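Local coordinates for Slr1438 protein (Synechocystis sp., PDB 3K25) that is of unknown function but may bind carbohydrate and interconvert sugar forms in the manner of the aldose 1-epimerases it resembles, at residues Gln78-Ala82 / Gly83-Arg87; Ser117-Asp120 / Ala121-Glu124; Pro259-Ala262 / Leu263-Gly266. All coordinates share one frame; numbering follows the deposited sequence.

In the fold
Contacts 2 and 3 each lie on the same side of the chain's centre as contact 1, and the three follow one another along the sequence. Contact 1 is the hairpin of strands 78-81 and 84-87. Contact 2 caps the short helix 120-123 after strand 110-117, and contact 3 forms the single helical turn 262-265 after strand 250-256. The hairpin touches both others: its centre is about 15 Å from that of contact 2, where Tyr-86 meets the backbone of Leu-123 and Glu-124, and about 13 Å from that of contact 3, where Phe-79 packs on Leu-263. Contacts 2 and 3, with centres about 21 Å apart, do not touch. Connections between strands of an aldose-epimerase-like beta fold thus meet at the hairpin.

Contact 1 (Gln78-Ala82 / Gly83-Arg87); sequences QFNHA and GKSYR
A tight antiparallel beta hairpin brings Phe-79 and Tyr-86 together as a hydrogen-bonded pair, with Ala-82 and Gly-83 making the bend. Phe-79 N donates to Tyr-86 O at 3.0 Å, and the return bond runs from Tyr-86 N to Phe-79 O at 2.9 Å. Nearer the bend His-81 N reaches Lys-84 O at 2.8 Å. Both turn residues have positive phi, a conformation that comes readily to Gly-83 and less so to Ala-82.

The side chains of the central pair emerge on one face of the ribbon. Phe-79 has its CG lodged between the backbone N and the carbonyl carbon (chi1 72°), which swings the ring across to the partner strand; there its CE1 meets Tyr-86 CB at 3.4 Å, with CZ close behind. The two rings are inclined by 32° with centroids 5.6 Å apart. The tyrosine ring instead runs along the hairpin toward the bend, so that its CE1 lies 4.1 Å from His-81 CB and its edge is turned to the carbonyl oxygens of Phe-79 and His-81.

This two-stranded ribbon is an excursion from the larger sheets of the fold, and the aromatic face meets the rest of the protein: Phe-79 also packs on Leu-74, Leu-88 and helix 262-265, Tyr-86 rests on Pro-127, and the ring of His-81 meets that of Phe-128. Polar groups occupy the other face. Asn-80 and Ser-85 form a non-hydrogen-bonded backbone pair whose side chains add a weak bond, Ser-85 OG to Asn-80 OD1 at 3.3 Å. Beside them the aliphatic CB of Gln-78 touches the CD of Arg-87 at 3.7 Å, the two chains passing at a slant.

Contact 2 (Ser117-Asp120 / Ala121-Glu124); sequences SHND and ATLE
Asn-119 turns its side chain back toward Thr-122 and closes the first turn of a short helix. From CB the chain goes to CG, placed between the backbone N and the carbonyl carbon (chi1 70°), a torsion that brings the amide back toward the N-H groups of the first turn. CG itself stays 3.8 Å from Ala-121 N. One atom further, at the tip, OD1 accepts from Thr-122 N at 2.8 Å, with the donor almost in line with the side-chain carbonyl bond and an N-H...O angle of 147°. The same oxygen lies close to the CB atoms of Ala-121 and Thr-122.

This is an N-cap: an asparagine just before the helix supplies an acceptor to a backbone N-H of the first turn, which has no preceding turn to bond to. The main-chain carbonyl of Asn-119 serves the same turn, taking Leu-123 N at 2.8 Å and, weakly, Thr-122 N as well. A weak bond from Glu-124 N to Asp-120 O, at 3.3 Å, follows, in keeping with a helix of barely one turn. The partial positive charge expected at such a helix start would probably favour the oxygen of the cap.

Beside the polar cap there is an apolar patch. Thr-122 CG2 sits against His-118 CB at 3.4 Å, and Leu-123 CD1 approaches that same CB at 4.1 Å. His-118 and Thr-122 also touch Phe-130 at the head of strand 130-139; His-118 pairs with it through the backbone, and Thr-122 further meets Phe-93.

Contact 3 (Pro259-Ala262 / Leu263-Gly266); sequences PRNA and LNSG
The backbone passes from a type II turn, Pro-259 to Ala-262, straight into a single helical turn in which the carbonyl of Asn-261 faces Asn-264 and Ser-265. As the third residue of the beta turn Asn-261 has positive phi (64°), a conformation in which asparagine and glycine are commonly found, and it is also the N-cap residue of the helix. Its O takes two main-chain donors: Ser-265 N at 2.9 Å, close to the line of the carbonyl bond, and Asn-264 N at 3.2 Å, which approaches from well above the carbonyl plane. The hydroxyl of Ser-265 adds a weak third bond to this oxygen at 3.3 Å, while its stronger partner is Glu-267 N beyond the turn. Gly-266 N closes on Ala-262 O at 2.8 Å, and there the chain leaves helical geometry with positive phi, a conformation that suits glycine, since a CB there would collide with the carbonyl oxygen of Ser-265.

The side chain of Asn-261 makes no capping bond. With CG opposite the backbone N (chi1 -159°) it reaches toward Asn-264 and crosses that side chain at a slant, and its CG lies 3.7 Å from Asn-264 CB; the amide planes of the two asparagines stand 50° apart. The same side chain also meets Leu-74 and Pro-75. Replacing Asn-261 by a valine, branched at CB and without an amide, is likely to disfavour the positive phi that leads into the helix and to leave Asn-264 without its neighbouring amide. Farther round, Ala-262 packs on Ser-160 and Leu-263 on Pro-158, both in strand 157-168, while Asn-264 ND2 bonds to Gln-78 O of the hairpin. A beta turn running directly into one turn of helix, its N-cap carbonyl shared by two amides, here bridges strands 250-256 and 270-272 of the aldose-epimerase-like fold.

Contact 1 (Gln78-Ala82 / Gly83-Arg87)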
loop_
_atom_site.group_PDB
_atom_site.type_symbol
_atom_site.label_atom_id
_atom_site.label_comp_id
_atom_site.label_asym_id
_atom_site.label_seq_id
_atom_site.Cartn_x
_atom_site.Cartn_y
_atom_site.Cartn_z
ATOM N N GLN A 78 21.160 1.612 -0.904
ATOM C CA GLN A 78 21.673 0.478 -1.649
ATOM C C GLN A 78 21.795 -0.813 -0.851
ATOM O O GLN A 78 21.682 -0.828 0.379
ATOM C CB GLN A 78 23.030 0.805 -2.258
ATOM C CG GLN A 78 24.172 0.773 -1.278
ATOM C CD GLN A 78 25.488 1.075 -1.946
ATOM O OE1 GLN A 78 25.638 2.105 -2.602
ATOM N NE2 GLN A 78 26.454 0.180 -1.784
ATOM N N PHE A 79 22.009 -1.899 -1.592
ATOM C CA PHE A 79 22.189 -3.230 -1.033
ATOM C C PHE A 79 23.074 -3.998 -1.996
ATOM O O PHE A 79 23.001 -3.817 -3.211
ATOM C CB PHE A 79 20.854 -3.969 -0.870
ATOM C CG PHE A 79 20.245 -4.426 -2.164
ATOM C CD1 PHE A 79 19.646 -3.511 -3.029
ATOM C CD2 PHE A 79 20.262 -5.772 -2.515
ATOM C CE1 PHE A 79 19.068 -3.927 -4.219
ATOM C CE2 PHE A 79 19.686 -6.205 -3.711
ATOM C CZ PHE A 79 19.085 -5.278 -4.567
ATOM N N ASN A 80 23.925 -4.845 -1.440
ATOM C CA ASN A 80 24.825 -5.638 -2.254
ATOM C C ASN A 80 24.219 -7.002 -2.478
ATOM O O ASN A 80 23.543 -7.537 -1.605
ATOM C CB ASN A 80 26.180 -5.794 -1.555
ATOM C CG ASN A 80 27.009 -4.521 -1.591
ATOM O OD1 ASN A 80 26.490 -3.432 -1.858
ATOM N ND2 ASN A 80 28.304 -4.651 -1.312
ATOM N N HIS A 81 24.440 -7.548 -3.665
ATOM C CA HIS A 81 23.962 -8.886 -3.987
ATOM C C HIS A 81 24.996 -9.531 -4.885
ATOM O O HIS A 81 25.334 -8.999 -5.944
ATOM C CB HIS A 81 22.613 -8.867 -4.709
ATOM C CG HIS A 81 22.184 -10.220 -5.189
ATOM N ND1 HIS A 81 21.830 -11.237 -4.329
ATOM C CD2 HIS A 81 22.114 -10.743 -6.437
ATOM C CE1 HIS A 81 21.560 -12.328 -5.024
ATOM N NE2 HIS A 81 21.724 -12.054 -6.307
ATOM N N ALA A 82 25.499 -10.678 -4.455
ATOM C CA ALA A 82 26.507 -11.396 -5.228
ATOM C C ALA A 82 27.657 -10.464 -5.609
ATOM O O ALA A 82 27.991 -10.319 -6.789
ATOM C CB ALA A 82 25.874 -11.994 -6.484
ATOM N N GLY A 83 28.247 -9.831 -4.599
ATOM C CA GLY A 83 29.356 -8.924 -4.828
ATOM C C GLY A 83 28.939 -7.562 -5.347
ATOM O O GLY A 83 29.341 -6.534 -4.802
ATOM N N LYS A 84 28.130 -7.553 -6.402
ATOM C CA LYS A 84 27.664 -6.311 -7.012
ATOM C C LYS A 84 26.803 -5.466 -6.075
ATOM O O LYS A 84 26.207 -5.972 -5.120
ATOM C CB LYS A 84 26.885 -6.614 -8.298
ATOM C CG LYS A 84 27.654 -7.420 -9.345
ATOM C CD LYS A 84 28.887 -6.673 -9.843
ATOM C CE LYS A 84 29.658 -7.472 -10.899
ATOM N NZ LYS A 84 30.211 -8.759 -10.387
ATOM N N SER A 85 26.743 -4.168 -6.361
ATOM C CA SER A 85 25.967 -3.227 -5.554
ATOM C C SER A 85 24.782 -2.655 -6.348
ATOM O O SER A 85 24.902 -2.365 -7.546
ATOM C CB SER A 85 26.876 -2.096 -5.076
ATOM O OG SER A 85 26.160 -1.195 -4.259
ATOM N N TYR A 86 23.642 -2.498 -5.677
ATOM C CA TYR A 86 22.437 -1.982 -6.334
ATOM C C TYR A 86 21.784 -0.826 -5.588
ATOM O O TYR A 86 21.748 -0.816 -4.363
ATOM C CB TYR A 86 21.414 -3.116 -6.528
ATOM C CG TYR A 86 21.929 -4.246 -7.402
ATOM C CD1 TYR A 86 22.831 -5.189 -6.897
ATOM C CD2 TYR A 86 21.588 -4.319 -8.758
ATOM C CE1 TYR A 86 23.388 -6.165 -7.714
ATOM C CE2 TYR A 86 22.142 -5.296 -9.585
ATOM C CZ TYR A 86 23.044 -6.217 -9.056
ATOM O OH TYR A 86 23.603 -7.189 -9.864
ATOM N N ARG A 87 21.256 0.136 -6.342
ATOM C CA ARG A 87 20.600 1.314 -5.775
ATOM C C ARG A 87 19.078 1.231 -5.898
ATOM O O ARG A 87 18.546 1.002 -6.978
ATOM C CB ARG A 87 21.086 2.576 -6.495
ATOM C CG ARG A 87 22.595 2.720 -6.543
ATOM C CD ARG A 87 23.159 3.052 -5.172
ATOM N NE ARG A 87 22.664 4.341 -4.694
ATOM C CZ ARG A 87 22.947 5.514 -5.260
ATOM N NH1 ARG A 87 22.445 6.631 -4.752
ATOM N NH2 ARG A 87 23.739 5.571 -6.324
#

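Contact 2 (Ser117-Asp120 / Ala121-Glu124)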
loop_
_atom_site.group_PDB
_atom_site.type_symbol
_atom_site.label_atom_id
_atom_site.label_comp_id
_atom_site.label_asym_id
_atom_site.label_seq_id
_atom_site.Cartn_x
_atom_site.Cartn_y
_atom_site.Cartn_z
ATOM N N SER A 117 5.658 -6.173 -14.848
ATOM C CA SER A 117 6.774 -7.019 -15.214
ATOM C C SER A 117 8.096 -6.295 -15.119
ATOM O O SER A 117 8.191 -5.079 -15.333
ATOM C CB SER A 117 6.605 -7.525 -16.650
ATOM O OG SER A 117 7.775 -8.195 -17.095
ATOM N N HIS A 118 9.124 -7.065 -14.812
ATOM C CA HIS A 118 10.463 -6.520 -14.739
ATOM C C HIS A 118 10.855 -6.029 -16.147
ATOM O O HIS A 118 10.193 -6.354 -17.139
ATOM C CB HIS A 118 11.420 -7.623 -14.279
ATOM C CG HIS A 118 11.486 -8.792 -15.214
ATOM N ND1 HIS A 118 12.278 -8.800 -16.343
ATOM C CD2 HIS A 118 10.833 -9.979 -15.205
ATOM C CE1 HIS A 118 12.109 -9.940 -16.988
ATOM N NE2 HIS A 118 11.239 -10.673 -16.318
ATOM N N ASN A 119 11.912 -5.220 -16.212
ATOM C CA ASN A 119 12.450 -4.726 -17.476
ATOM C C ASN A 119 13.919 -4.301 -17.293
ATOM O O ASN A 119 14.457 -4.382 -16.190
ATOM C CB ASN A 119 11.594 -3.577 -18.046
ATOM C CG ASN A 119 11.699 -2.288 -17.249
ATOM O OD1 ASN A 119 12.676 -2.040 -16.542
ATOM N ND2 ASN A 119 10.692 -1.440 -17.393
ATOM N N ASP A 120 14.564 -3.853 -18.365
ATOM C CA ASP A 120 15.972 -3.460 -18.280
ATOM C C ASP A 120 16.263 -2.441 -17.196
ATOM O O ASP A 120 17.260 -2.553 -16.488
ATOM C CB ASP A 120 16.482 -2.904 -19.612
ATOM C CG ASP A 120 16.367 -3.902 -20.748
ATOM O OD1 ASP A 120 16.512 -5.123 -20.513
ATOM O OD2 ASP A 120 16.146 -3.452 -21.893
ATOM N N ALA A 121 15.400 -1.443 -17.074
ATOM C CA ALA A 121 15.590 -0.396 -16.073
ATOM C C ALA A 121 15.420 -0.936 -14.651
ATOM O O ALA A 121 16.062 -0.473 -13.703
ATOM C CB ALA A 121 14.595 0.746 -16.316
ATOM N N THR A 122 14.544 -1.921 -14.521
ATOM C CA THR A 122 14.247 -2.513 -13.243
ATOM C C THR A 122 15.351 -3.471 -12.814
ATOM O O THR A 122 15.704 -3.532 -11.640
ATOM C CB THR A 122 12.877 -3.226 -13.320
ATOM O OG1 THR A 122 12.145 -2.973 -12.117
ATOM C CG2 THR A 122 13.035 -4.717 -13.516
ATOM N N LEU A 123 15.912 -4.195 -13.781
ATOM C CA LEU A 123 16.974 -5.174 -13.529
ATOM C C LEU A 123 18.265 -4.484 -13.114
ATOM O O LEU A 123 19.150 -5.086 -12.502
ATOM C CB LEU A 123 17.207 -5.983 -14.798
ATOM C CG LEU A 123 16.835 -7.467 -14.878
ATOM C CD1 LEU A 123 15.521 -7.759 -14.171
ATOM C CD2 LEU A 123 16.774 -7.851 -16.377
ATOM N N GLU A 124 18.345 -3.206 -13.451
ATOM C CA GLU A 124 19.505 -2.387 -13.157
ATOM C C GLU A 124 19.543 -1.966 -11.684
ATOM O O GLU A 124 20.589 -1.579 -11.167
ATOM C CB GLU A 124 19.474 -1.161 -14.070
ATOM C CG GLU A 124 20.805 -0.483 -14.270
ATOM C CD GLU A 124 20.776 0.511 -15.420
ATOM O OE1 GLU A 124 20.524 0.085 -16.570
ATOM O OE2 GLU A 124 21.004 1.717 -15.176
#

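Contact 3 (Pro259-Ala262 / Leu263-Gly266)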
loop_
_atom_site.group_PDB
_atom_site.type_symbol
_atom_site.label_atom_id
_atom_site.label_comp_id
_atom_site.label_asym_id
_atom_site.label_seq_id
_atom_site.Cartn_x
_atom_site.Cartn_y
_atom_site.Cartn_z
ATOM N N PRO A 259 10.004 -5.128 7.592
ATOM C CA PRO A 259 10.330 -3.747 7.972
ATOM C C PRO A 259 11.376 -3.081 7.075
ATOM O O PRO A 259 11.839 -3.660 6.093
ATOM C CB PRO A 259 10.826 -3.905 9.404
ATOM C CG PRO A 259 11.544 -5.217 9.343
ATOM C CD PRO A 259 10.582 -6.087 8.557
ATOM N N ARG A 260 11.747 -1.855 7.422
ATOM C CA ARG A 260 12.747 -1.140 6.653
ATOM C C ARG A 260 14.079 -1.879 6.706
ATOM O O ARG A 260 14.436 -2.466 7.730
ATOM C CB ARG A 260 12.925 0.283 7.191
ATOM C CG ARG A 260 14.082 1.028 6.544
ATOM C CD ARG A 260 14.129 2.503 6.924
ATOM N NE ARG A 260 14.475 2.723 8.327
ATOM C CZ ARG A 260 14.656 3.924 8.871
ATOM N NH1 ARG A 260 14.526 5.017 8.126
ATOM N NH2 ARG A 260 14.967 4.036 10.159
ATOM N N ASN A 261 14.797 -1.844 5.587
ATOM C CA ASN A 261 16.106 -2.473 5.428
ATOM C C ASN A 261 16.112 -3.997 5.558
ATOM O O ASN A 261 17.124 -4.607 5.900
ATOM C CB ASN A 261 17.100 -1.872 6.416
ATOM C CG ASN A 261 18.536 -2.085 5.988
ATOM O OD1 ASN A 261 19.388 -2.411 6.807
ATOM N ND2 ASN A 261 18.813 -1.897 4.697
ATOM N N ALA A 262 14.974 -4.608 5.269
ATOM C CA ALA A 262 14.840 -6.057 5.335
ATOM C C ALA A 262 15.694 -6.753 4.255
ATOM O O ALA A 262 16.214 -7.852 4.470
ATOM C CB ALA A 262 13.359 -6.434 5.178
ATOM N N LEU A 263 15.831 -6.108 3.097
ATOM C CA LEU A 263 16.619 -6.652 1.991
ATOM C C LEU A 263 18.092 -6.787 2.387
ATOM O O LEU A 263 18.838 -7.544 1.768
ATOM C CB LEU A 263 16.497 -5.738 0.766
ATOM C CG LEU A 263 17.014 -6.255 -0.582
ATOM C CD1 LEU A 263 16.217 -7.475 -0.988
ATOM C CD2 LEU A 263 16.891 -5.177 -1.643
ATOM N N ASN A 264 18.499 -6.046 3.420
ATOM C CA ASN A 264 19.878 -6.080 3.907
ATOM C C ASN A 264 20.064 -6.848 5.210
ATOM O O ASN A 264 21.079 -7.536 5.390
ATOM C CB ASN A 264 20.411 -4.660 4.121
ATOM C CG ASN A 264 20.847 -4.003 2.841
ATOM O OD1 ASN A 264 21.639 -4.561 2.076
ATOM N ND2 ASN A 264 20.345 -2.800 2.602
ATOM N N SER A 265 19.099 -6.718 6.121
ATOM C CA SER A 265 19.187 -7.390 7.413
ATOM C C SER A 265 18.665 -8.819 7.368
ATOM O O SER A 265 19.138 -9.685 8.109
ATOM C CB SER A 265 18.406 -6.613 8.472
ATOM O OG SER A 265 17.016 -6.833 8.334
ATOM N N GLY A 266 17.688 -9.056 6.498
ATOM C CA GLY A 266 17.098 -10.375 6.370
ATOM C C GLY A 266 15.864 -10.510 7.240
ATOM O O GLY A 266 15.175 -11.521 7.189
#